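Local coordinates for protein CooJ (Rhodospirillum rubrum, PDB 6HK5) that binds nickel as a histidine-rich dimeric metallochaperone, an accessory protein of carbon monoxide dehydrogenase that probably supplies the metal to this enzyme, at the interface of chains A and B. Sequence-based numbering; all coordinates share one arbitrary frame. Chains: chain A/B, CooJ.

The interface of chains A and B. Residues chain A 12, 15-16, 61; chain B 26, 29-30, 50, 54.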
loop_
_atom_site.group_PDB
_atom_site.type_symbol
_atom_site.label_atom_id
_atom_site.label_comp_id
_atom_site.label_asym_id
_atom_site.label_seq_id
_atom_site.Cartn_x
_atom_site.Cartn_y
_atom_site.Cartn_z
ATOM N N LEU A 12 10.350 -8.601 -5.030
ATOM C CA LEU A 12 10.528 -7.450 -4.150
ATOM C C LEU A 12 11.229 -6.315 -4.880
ATOM O O LEU A 12 10.846 -5.147 -4.739
ATOM C CB LEU A 12 11.297 -7.855 -2.901
ATOM C CG LEU A 12 11.663 -6.696 -1.989
ATOM C CD1 LEU A 12 10.427 -6.119 -1.319
ATOM C CD2 LEU A 12 12.664 -7.169 -0.954
ATOM N N TYR A 15 8.435 -4.494 -6.607
ATOM C CA TYR A 15 7.621 -3.700 -5.693
ATOM C C TYR A 15 8.369 -2.452 -5.238
ATOM O O TYR A 15 7.778 -1.371 -5.104
ATOM C CB TYR A 15 7.205 -4.547 -4.478
ATOM C CG TYR A 15 6.920 -3.674 -3.282
ATOM C CD1 TYR A 15 5.676 -3.041 -3.138
ATOM C CD2 TYR A 15 7.912 -3.406 -2.338
ATOM C CE1 TYR A 15 5.422 -2.204 -2.059
ATOM C CE2 TYR A 15 7.676 -2.569 -1.263
ATOM C CZ TYR A 15 6.429 -1.971 -1.133
ATOM O OH TYR A 15 6.195 -1.132 -0.080
ATOM N N LEU A 16 9.665 -2.592 -4.973
ATOM C CA LEU A 16 10.452 -1.470 -4.461
ATOM C C LEU A 16 10.581 -0.354 -5.491
ATOM O O LEU A 16 10.522 0.825 -5.135
ATOM C CB LEU A 16 11.842 -1.945 -4.016
ATOM C CG LEU A 16 11.978 -2.621 -2.647
ATOM C CD1 LEU A 16 13.420 -3.006 -2.356
ATOM C CD2 LEU A 16 11.469 -1.696 -1.562
ATOM N N LEU A 61 16.355 2.936 0.947
ATOM C CA LEU A 61 15.617 1.908 0.217
ATOM C C LEU A 61 16.269 1.624 -1.128
ATOM O O LEU A 61 16.295 0.473 -1.589
ATOM C CB LEU A 61 14.167 2.328 0.017
ATOM C CG LEU A 61 13.164 1.853 1.060
ATOM C CD1 LEU A 61 11.779 2.382 0.677
ATOM C CD2 LEU A 61 13.179 0.323 1.171
ATOM N N HIS B 26 4.227 -0.028 3.741
ATOM C CA HIS B 26 5.468 -0.502 3.146
ATOM C C HIS B 26 6.325 -1.256 4.151
ATOM O O HIS B 26 6.996 -2.238 3.798
ATOM C CB HIS B 26 6.238 0.681 2.577
ATOM C CG HIS B 26 7.673 0.387 2.315
ATOM N ND1 HIS B 26 8.112 -0.144 1.122
ATOM C CD2 HIS B 26 8.774 0.564 3.083
ATOM C CE1 HIS B 26 9.423 -0.289 1.168
ATOM N NE2 HIS B 26 9.849 0.125 2.349
ATOM N N GLU B 29 4.921 -4.529 4.145
ATOM C CA GLU B 29 5.362 -5.258 2.955
ATOM C C GLU B 29 6.714 -5.918 3.181
ATOM O O GLU B 29 6.884 -7.113 2.942
ATOM C CB GLU B 29 5.448 -4.336 1.736
ATOM C CG GLU B 29 5.543 -5.171 0.452
ATOM C CD GLU B 29 4.189 -5.666 0.006
ATOM O OE1 GLU B 29 3.252 -4.869 0.120
ATOM O OE2 GLU B 29 4.059 -6.848 -0.376
ATOM N N ILE B 30 7.705 -5.138 3.608
ATOM C CA ILE B 30 9.028 -5.686 3.875
ATOM C C ILE B 30 8.927 -6.880 4.815
ATOM O O ILE B 30 9.512 -7.942 4.569
ATOM C CB ILE B 30 9.942 -4.581 4.436
ATOM C CG1 ILE B 30 10.130 -3.492 3.380
ATOM C CG2 ILE B 30 11.283 -5.140 4.936
ATOM C CD1 ILE B 30 10.654 -3.993 2.061
ATOM N N ALA B 50 17.034 0.713 6.054
ATOM C CA ALA B 50 15.864 1.259 5.374
ATOM C C ALA B 50 14.671 1.315 6.308
ATOM O O ALA B 50 13.938 2.311 6.325
ATOM C CB ALA B 50 15.518 0.431 4.133
HETATM N N MSE B 54 12.390 4.452 7.696
HETATM C CA MSE B 54 10.932 4.532 7.596
HETATM C C MSE B 54 10.314 4.943 8.928
HETATM O O MSE B 54 9.418 5.797 8.968
HETATM C CB MSE B 54 10.311 3.201 7.142
HETATM C CG MSE B 54 10.421 2.855 5.645
HETATM SE SE MSE B 54 9.942 4.226 4.266
HETATM C CE MSE B 54 8.703 5.329 5.148
#
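One face of the A:Tyr15 phenol ring receives the CG methylene of B:Glu29, which sits over its centre at 3.7 Å from the centroid, a CH-pi contact. The edge of the B:His26 imidazole is met in its plane by the CD2 methyl of A:Leu16, 3.7 Å from CE1. The planes of the two rings are nearly parallel, about 19° apart, but offset, and the rings are joined by a short hydrogen bond of 2.5 Å between the phenol OH of A:Tyr15 and ND1 of B:His26; which group donates is not decided. The phenol oxygen is tilted somewhat from the imidazole plane, and the angle at OH from CZ to ND1 is about 119°. With chi1 at 163°, the imidazole of B:His26 swings away from its own backbone N and towards chain A. A:Leu61, coming from the opposite direction, closes over the far end of the imidazole, its CD1 above the ring plane and 3.4 Å from NE2. The other branch, CD2, reaches the CB methyl of B:Ala50 at 3.8 Å. B:Glu29 is bent at chi2, which keeps its methylene on the phenol while the carboxylate passes beyond. Further along, the CD1 methyls of A:Leu12 and B:Ile30 meet at 4.0 Å. This illustrates how a helical interface can set a polar bond among apolar neighbours: the bond probably restrains rotation of the imidazole, while leucines pack against its outer end. B:His26 is, with B:His22, a nickel ligand of CooJ; ND1 is taken here by A:Tyr15, and this contact alone does not show how it bears on the metal. Repeated by two-fold symmetry, it joins the helical hairpins of this N-terminal part into the dimer.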